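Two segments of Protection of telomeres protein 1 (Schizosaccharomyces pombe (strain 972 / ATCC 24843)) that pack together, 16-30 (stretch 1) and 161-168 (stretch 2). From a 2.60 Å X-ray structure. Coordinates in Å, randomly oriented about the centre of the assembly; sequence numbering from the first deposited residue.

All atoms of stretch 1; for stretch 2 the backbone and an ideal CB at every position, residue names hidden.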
# COMPACT_ATOMS: atom_id res chain seq x y z
N ASN A 16 -2.42 6.44 19.83
CA ASN A 16 -1.92 5.79 18.57
C ASN A 16 -1.00 4.63 18.94
O ASN A 16 0.19 4.63 18.59
CB ASN A 16 -1.26 6.81 17.64
CG ASN A 16 -2.15 7.98 17.25
OD1 ASN A 16 -3.29 8.08 17.71
ND2 ASN A 16 -1.63 8.87 16.42
N GLU A 17 -1.56 3.64 19.64
CA GLU A 17 -0.85 2.45 20.09
C GLU A 17 -0.87 1.41 18.96
O GLU A 17 -1.94 0.98 18.54
CB GLU A 17 -1.51 1.93 21.38
CG GLU A 17 -1.02 0.57 21.85
CD GLU A 17 0.31 0.54 22.59
OE1 GLU A 17 1.12 -0.36 22.30
OE2 GLU A 17 0.52 1.41 23.47
N ILE A 18 0.31 1.03 18.47
CA ILE A 18 0.41 0.20 17.28
C ILE A 18 0.06 -1.26 17.59
O ILE A 18 0.24 -1.71 18.72
CB ILE A 18 1.77 0.34 16.57
CG1 ILE A 18 2.92 -0.26 17.39
CG2 ILE A 18 2.03 1.79 16.17
CD1 ILE A 18 4.28 -0.20 16.72
N THR A 19 -0.45 -1.98 16.57
CA THR A 19 -0.83 -3.38 16.70
C THR A 19 0.42 -4.23 16.88
O THR A 19 1.47 -3.95 16.30
CB THR A 19 -1.50 -3.95 15.44
OG1 THR A 19 -1.77 -2.96 14.44
CG2 THR A 19 -2.76 -4.74 15.75
N ALA A 20 0.26 -5.30 17.67
CA ALA A 20 1.25 -6.36 17.74
C ALA A 20 1.30 -7.10 16.40
O ALA A 20 2.25 -7.85 16.15
CB ALA A 20 0.91 -7.28 18.88
N HIS A 21 0.30 -6.86 15.53
CA HIS A 21 0.11 -7.65 14.32
C HIS A 21 0.94 -7.13 13.14
O HIS A 21 0.89 -7.72 12.06
CB HIS A 21 -1.37 -7.77 13.95
CG HIS A 21 -2.17 -8.64 14.87
ND1 HIS A 21 -3.26 -8.16 15.56
CD2 HIS A 21 -2.05 -9.94 15.20
CE1 HIS A 21 -3.78 -9.12 16.29
NE2 HIS A 21 -3.05 -10.22 16.09
N VAL A 22 1.68 -6.04 13.34
CA VAL A 22 2.54 -5.53 12.28
C VAL A 22 3.93 -5.28 12.84
O VAL A 22 4.11 -4.48 13.75
CB VAL A 22 1.94 -4.27 11.61
CG1 VAL A 22 2.90 -3.65 10.61
CG2 VAL A 22 0.60 -4.55 10.95
N ILE A 23 4.91 -5.99 12.27
CA ILE A 23 6.32 -5.86 12.61
C ILE A 23 7.03 -5.14 11.46
O ILE A 23 6.66 -5.28 10.30
CB ILE A 23 6.93 -7.26 12.88
CG1 ILE A 23 6.59 -7.76 14.28
CG2 ILE A 23 8.44 -7.27 12.64
CD1 ILE A 23 7.05 -9.17 14.56
N ASN A 24 8.07 -4.37 11.80
CA ASN A 24 8.89 -3.67 10.83
C ASN A 24 10.29 -4.27 10.82
O ASN A 24 10.71 -4.90 11.79
CB ASN A 24 8.90 -2.17 11.09
CG ASN A 24 7.54 -1.53 10.91
OD1 ASN A 24 7.19 -1.12 9.81
ND2 ASN A 24 6.76 -1.46 11.98
N GLU A 25 11.01 -4.07 9.71
CA GLU A 25 12.38 -4.52 9.54
C GLU A 25 13.30 -3.60 10.34
O GLU A 25 12.98 -2.42 10.50
CB GLU A 25 12.76 -4.47 8.06
CG GLU A 25 13.41 -5.75 7.55
CD GLU A 25 12.58 -7.01 7.70
OE1 GLU A 25 11.33 -6.91 7.62
OE2 GLU A 25 13.17 -8.09 7.89
N PRO A 26 14.45 -4.09 10.87
CA PRO A 26 15.40 -3.22 11.55
C PRO A 26 15.91 -2.12 10.62
O PRO A 26 16.43 -2.41 9.54
CB PRO A 26 16.54 -4.17 11.96
CG PRO A 26 15.91 -5.55 11.96
CD PRO A 26 14.87 -5.50 10.86
N ALA A 27 15.74 -0.86 11.04
CA ALA A 27 16.12 0.30 10.25
C ALA A 27 16.37 1.51 11.15
O ALA A 27 15.80 1.62 12.24
CB ALA A 27 15.05 0.59 9.22
N SER A 28 17.21 2.43 10.65
CA SER A 28 17.66 3.60 11.39
C SER A 28 16.85 4.84 11.01
O SER A 28 17.18 5.94 11.46
CB SER A 28 19.14 3.83 11.17
OG SER A 28 19.88 2.65 11.46
N LEU A 29 15.81 4.68 10.19
CA LEU A 29 14.95 5.79 9.79
C LEU A 29 14.13 6.24 11.00
O LEU A 29 13.70 5.41 11.79
CB LEU A 29 14.01 5.37 8.66
CG LEU A 29 14.59 4.49 7.56
CD1 LEU A 29 13.48 4.03 6.62
CD2 LEU A 29 15.68 5.21 6.79
N LYS A 30 13.90 7.55 11.11
CA LYS A 30 13.12 8.10 12.21
C LYS A 30 11.75 8.57 11.72
O LYS A 30 11.53 8.74 10.52
CB LYS A 30 13.89 9.21 12.94
CG LYS A 30 14.39 8.83 14.33
CD LYS A 30 14.97 9.99 15.12
CE LYS A 30 16.45 10.19 14.89
NZ LYS A 30 17.26 9.12 15.51
N UNK A 161 -9.66 1.72 12.31
CA UNK A 161 -8.67 0.84 11.73
C UNK A 161 -7.39 0.93 12.56
O UNK A 161 -7.08 1.99 13.11
CB UNK A 161 -8.41 1.20 10.27
N UNK A 162 -6.62 -0.18 12.72
CA UNK A 162 -5.44 -0.17 13.59
C UNK A 162 -4.30 0.74 13.13
O UNK A 162 -4.25 1.13 11.97
CB UNK A 162 -4.90 -1.60 13.72
N UNK A 163 -3.41 1.06 14.08
CA UNK A 163 -2.23 1.88 13.87
C UNK A 163 -1.00 0.99 13.75
O UNK A 163 -0.87 0.01 14.48
CB UNK A 163 -2.06 2.89 15.01
N UNK A 164 -0.09 1.36 12.84
CA UNK A 164 1.15 0.62 12.63
C UNK A 164 2.19 1.54 12.00
O UNK A 164 1.85 2.55 11.38
CB UNK A 164 0.91 -0.61 11.75
N UNK A 165 3.47 1.18 12.19
CA UNK A 165 4.56 1.88 11.55
C UNK A 165 4.75 1.30 10.15
O UNK A 165 4.59 0.10 9.95
CB UNK A 165 5.84 1.77 12.38
N UNK A 166 5.06 2.18 9.18
CA UNK A 166 5.22 1.80 7.79
C UNK A 166 6.46 2.50 7.23
O UNK A 166 6.70 3.66 7.55
CB UNK A 166 3.97 2.15 6.98
N UNK A 167 7.25 1.77 6.44
CA UNK A 167 8.34 2.38 5.69
C UNK A 167 7.90 2.59 4.25
O UNK A 167 7.29 1.70 3.66
CB UNK A 167 9.60 1.52 5.75
N UNK A 168 8.21 3.76 3.69
CA UNK A 168 7.90 4.04 2.30
C UNK A 168 9.17 4.51 1.59
O UNK A 168 9.98 5.23 2.16
CB UNK A 168 6.79 5.09 2.19

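Position 161 lies beyond the reach of stretch 1: no atom of that stretch comes within 5.5 Å of its ideal CB, so the visible atoms place no demand on the side chain. The deposited residue is Thr161, whose OG1 is hydrogen-bonded elsewhere in the structure.

At position 162 the CA-to-CB bond points toward stretch 1, and the ideal CB lies 3.5 Å from Thr19 OG1. A phi of -66° and psi of 161° fit an extended or polyproline-like backbone, which many residues adopt and proline tolerates well. A compact side chain would suit this close approach. The residue is Pro162, and its CB packs 3.6 Å from Thr19 OG1.

Position 163 meets the start of stretch 1 through both backbone and side chain. Its carbonyl O accepts two hydrogen bonds, from Thr19 N at 2.9 Å and from Thr19 OG1 at 3.1 Å, while Ile18 CA makes a CA-H...O contact with the same O at 3.1 Å. Any residue could do this. The CB points toward stretch 1, with the ideal position 4.0 Å from Glu17 O and 4.3 Å from Ile18 CA. Beyond it the backbone and side chain of Asn16 offer a surface on which a long or flat side chain could lie; an aromatic, or an extended aliphatic chain, would be reasonable. Trp163 occupies the site with chi1 near -74° (m). Asn16 CA sits 4.0 Å from the centroid of the five-membered ring of Trp163, only 9° off its normal, a CH-pi contact. Asn16 ND2 lies over a face of the indole, 3.6 Å from Trp163 CH2, although Asn16 is poorly ordered.

The CB of position 164 points sideways, yet its ideal position is 3.8 Å from Val22 CB, with Thr19 OG1 4.5 Å and Ile18 CB 5.0 Å from the same ideal CB. This largely apolar setting suits Val, Ile, Leu, Met or Phe, and would not exclude Thr. In Phe164 the CB keeps the 3.8 Å contact with Val22 CB, while the ring leads away from stretch 1.

Position 165 also has a sideways CB, near the Asn24 amide, with Ile18 CD1 5.0 Å from the ideal CB in another direction. Polar and apolar side chains are both plausible here. It is Asp165, whose OD2 lies 4.0 Å from Ile18 CD1.

At position 166 CB turns away, leaving the choice open; Ile166 contributes little.

Position 167 points toward stretch 1 again. Its ideal CB is 4.7 Å from Leu29 CD1, and farther out lie Ala27 CB and the backbone carbonyl of Glu25. A long side chain with an apolar body and a donor at its tip is well matched, though a large aliphatic or Phe could also fill the space. Tyr167 combines both features: its OH donates to Glu25 O at 2.6 Å, Leu29 CD1 covers one ring face, 4.4 Å from Tyr167 CD1, and Ala27 CB packs 3.8 Å from Tyr167 CZ.

Position 168 faces away, unconstrained by stretch 1; it is Val168.

Stretch 2 (161-168) TPWFDIYV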
# COMPACT_ATOMS: atom_id res chain seq x y z
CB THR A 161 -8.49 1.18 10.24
OG1 THR A 161 -8.07 2.54 10.16
CG2 THR A 161 -9.77 0.99 9.45
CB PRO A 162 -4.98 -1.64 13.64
CG PRO A 162 -5.61 -2.29 12.42
CD PRO A 162 -6.87 -1.50 12.12
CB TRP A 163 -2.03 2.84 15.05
CG TRP A 163 -3.00 3.98 15.07
CD1 TRP A 163 -4.19 4.02 15.72
CD2 TRP A 163 -2.85 5.24 14.40
NE1 TRP A 163 -4.80 5.23 15.51
CE2 TRP A 163 -4.01 6.00 14.70
CE3 TRP A 163 -1.87 5.82 13.58
CZ2 TRP A 163 -4.20 7.29 14.21
CZ3 TRP A 163 -2.06 7.09 13.09
CH2 TRP A 163 -3.21 7.82 13.41
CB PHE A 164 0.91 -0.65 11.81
CG PHE A 164 0.34 -0.42 10.43
CD1 PHE A 164 -1.03 -0.34 10.23
CD2 PHE A 164 1.17 -0.28 9.33
CE1 PHE A 164 -1.56 -0.11 8.97
CE2 PHE A 164 0.64 -0.06 8.06
CZ PHE A 164 -0.72 0.02 7.88
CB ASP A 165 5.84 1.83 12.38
CG ASP A 165 5.79 2.69 13.63
OD1 ASP A 165 5.07 3.70 13.61
OD2 ASP A 165 6.48 2.35 14.61
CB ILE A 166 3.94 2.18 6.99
CG1 ILE A 166 3.95 1.66 5.55
CG2 ILE A 166 3.70 3.68 7.02
CD1 ILE A 166 4.08 0.16 5.45
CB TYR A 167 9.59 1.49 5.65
CG TYR A 167 10.16 1.06 6.97
CD1 TYR A 167 9.95 1.79 8.13
CD2 TYR A 167 10.98 -0.05 7.05
CE1 TYR A 167 10.49 1.39 9.34
CE2 TYR A 167 11.54 -0.46 8.25
CZ TYR A 167 11.30 0.26 9.40
OH TYR A 167 11.84 -0.14 10.59
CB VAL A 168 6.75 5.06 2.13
CG1 VAL A 168 5.47 4.59 2.80
CG2 VAL A 168 7.13 6.46 2.59
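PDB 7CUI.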